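Local coordinates for probable GTP-binding protein EngB (Pyrococcus horikoshii, PDB 2CXX) that binds guanine nucleotides and, as an EngB-family GTPase with magnesium as cofactor, is probably needed for normal cell division and septation, at residues 81-86 against 121-126. Residues are numbered along the deposited sequence; the frame is centred on the assembly and turned at random.
Sequences KNIDVA and LDIPTI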
loop_
_atom_site.group_PDB
_atom_site.type_symbol
_atom_site.label_atom_id
_atom_site.label_comp_id
_atom_site.label_asym_id
_atom_site.label_seq_id
_atom_site.Cartn_x
_atom_site.Cartn_y
_atom_site.Cartn_z
ATOM N N LYS A 81 16.234 7.264 -3.029
ATOM C CA LYS A 81 17.257 6.642 -3.882
ATOM C C LYS A 81 17.605 5.217 -3.489
ATOM O O LYS A 81 18.259 4.508 -4.262
ATOM C CB LYS A 81 18.552 7.458 -3.858
ATOM C CG LYS A 81 18.379 8.894 -4.338
ATOM C CD LYS A 81 17.796 8.923 -5.782
ATOM C CE LYS A 81 18.130 10.254 -6.485
ATOM N NZ LYS A 81 19.637 10.457 -6.527
ATOM N N ASN A 82 17.169 4.804 -2.296
ATOM C CA ASN A 82 17.462 3.466 -1.798
ATOM C C ASN A 82 16.229 2.620 -1.636
ATOM O O ASN A 82 16.238 1.624 -0.902
ATOM C CB ASN A 82 18.239 3.551 -0.466
ATOM C CG ASN A 82 19.658 4.064 -0.678
ATOM O OD1 ASN A 82 20.320 3.687 -1.640
ATOM N ND2 ASN A 82 20.107 4.964 0.195
ATOM N N ILE A 83 15.155 3.022 -2.326
ATOM C CA ILE A 83 13.929 2.264 -2.317
ATOM C C ILE A 83 13.724 1.723 -3.730
ATOM O O ILE A 83 13.551 2.484 -4.698
ATOM C CB ILE A 83 12.731 3.129 -1.882
ATOM C CG1 ILE A 83 12.846 3.447 -0.376
ATOM C CG2 ILE A 83 11.430 2.337 -2.190
ATOM C CD1 ILE A 83 11.984 4.634 0.089
ATOM N N ASP A 84 13.745 0.410 -3.879
ATOM C CA ASP A 84 13.598 -0.143 -5.224
ATOM C C ASP A 84 12.190 -0.245 -5.787
ATOM O O ASP A 84 11.991 -0.157 -7.015
ATOM C CB ASP A 84 14.228 -1.530 -5.251
ATOM C CG ASP A 84 15.700 -1.489 -4.913
ATOM O OD1 ASP A 84 16.039 -1.767 -3.745
ATOM O OD2 ASP A 84 16.517 -1.118 -5.826
ATOM N N VAL A 85 11.236 -0.530 -4.920
ATOM C CA VAL A 85 9.850 -0.601 -5.354
ATOM C C VAL A 85 8.963 -0.356 -4.160
ATOM O O VAL A 85 9.365 -0.578 -3.047
ATOM C CB VAL A 85 9.554 -1.995 -6.015
ATOM C CG1 VAL A 85 9.820 -3.064 -5.031
ATOM C CG2 VAL A 85 8.084 -2.036 -6.573
ATOM N N ALA A 86 7.750 0.152 -4.386
ATOM C CA ALA A 86 6.790 0.413 -3.339
ATOM C C ALA A 86 5.537 -0.399 -3.612
ATOM O O ALA A 86 5.109 -0.577 -4.758
ATOM C CB ALA A 86 6.412 1.983 -3.272
ATOM N N LEU A 121 8.086 11.142 -6.721
ATOM C CA LEU A 121 9.411 10.688 -6.270
ATOM C C LEU A 121 10.096 9.648 -7.162
ATOM O O LEU A 121 11.177 9.182 -6.832
ATOM C CB LEU A 121 9.288 10.113 -4.848
ATOM C CG LEU A 121 9.483 11.157 -3.742
ATOM C CD1 LEU A 121 8.546 12.334 -3.923
ATOM C CD2 LEU A 121 9.219 10.487 -2.388
ATOM N N ASP A 122 9.450 9.301 -8.260
ATOM C CA ASP A 122 9.931 8.348 -9.281
ATOM C C ASP A 122 10.130 6.958 -8.692
ATOM O O ASP A 122 11.003 6.204 -9.100
ATOM C CB ASP A 122 11.205 8.851 -9.996
ATOM C CG ASP A 122 11.013 10.224 -10.655
ATOM O OD1 ASP A 122 9.902 10.531 -11.186
ATOM O OD2 ASP A 122 11.998 10.977 -10.741
ATOM N N ILE A 123 9.277 6.600 -7.727
ATOM C CA ILE A 123 9.385 5.278 -7.149
ATOM C C ILE A 123 8.393 4.328 -7.813
ATOM O O ILE A 123 7.183 4.577 -7.754
ATOM C CB ILE A 123 9.090 5.348 -5.629
ATOM C CG1 ILE A 123 10.236 6.088 -4.944
ATOM C CG2 ILE A 123 8.880 3.906 -5.067
ATOM C CD1 ILE A 123 9.965 6.387 -3.424
ATOM N N PRO A 124 8.876 3.259 -8.476
ATOM C CA PRO A 124 7.984 2.289 -9.128
ATOM C C PRO A 124 7.009 1.791 -8.045
ATOM O O PRO A 124 7.427 1.387 -6.937
ATOM C CB PRO A 124 8.907 1.142 -9.573
ATOM C CG PRO A 124 10.254 1.656 -9.420
ATOM C CD PRO A 124 10.258 2.738 -8.389
ATOM N N THR A 125 5.715 1.798 -8.364
ATOM C CA THR A 125 4.712 1.416 -7.377
ATOM C C THR A 125 3.753 0.371 -7.870
ATOM O O THR A 125 3.192 0.500 -8.960
ATOM C CB THR A 125 3.909 2.657 -6.957
ATOM O OG1 THR A 125 4.791 3.625 -6.379
ATOM C CG2 THR A 125 2.830 2.270 -5.910
ATOM N N ILE A 126 3.546 -0.668 -7.078
ATOM C CA ILE A 126 2.556 -1.697 -7.423
ATOM C C ILE A 126 1.396 -1.478 -6.459
ATOM O O ILE A 126 1.610 -1.185 -5.294
ATOM C CB ILE A 126 3.148 -3.142 -7.225
ATOM C CG1 ILE A 126 4.287 -3.369 -8.192
ATOM C CG2 ILE A 126 2.040 -4.197 -7.319
ATOM C CD1 ILE A 126 5.242 -4.491 -7.734
#
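With chi1 of I123 setting CG1 beside the backbone N (-69°), and the CG2 branches of both I83 and I123 anti to N, these two methyls meet at 4.2 Å, I83 CG2 to I123 CG2, the side chains crossing obliquely. I123 CG2 also reaches A86, lying 3.6 Å from A86 CB. V85 CG2 is likewise anti to its own N, which brings it beside I126 CD1 at 3.9 Å and 3.5 Å from P124 O. The apolar contacts thus fall on two sides of the sheet: I83 and I123 pack on I76 of helix 62-79 and A86 on L118 of helix 110-120, whereas V85, P124 and I126 meet helix 171-184.

Between these layers the backbones join in parallel, A86 pairing with T125. The A86 amide donates to P124 O at 2.9 Å, and I126 N returns a bond of 2.8 Å to A86 O, nearly straight at 169°. A86 thus uses both its N-H and its C=O on P124 and I126, the residues flanking T125. The T125 hydroxyl turns back to I123 O of its own segment, 2.9 Å from OG1, approaching from above the carbonyl plane. Just before the bridge, the P124 ring rests against D84 O, with CG 3.5 Å away; that oxygen also accepts a bond from R185. Here strands 85-91 and 125-130 begin their side-by-side run, a parallel pairing characteristic of the central sheet of P-loop GTPases.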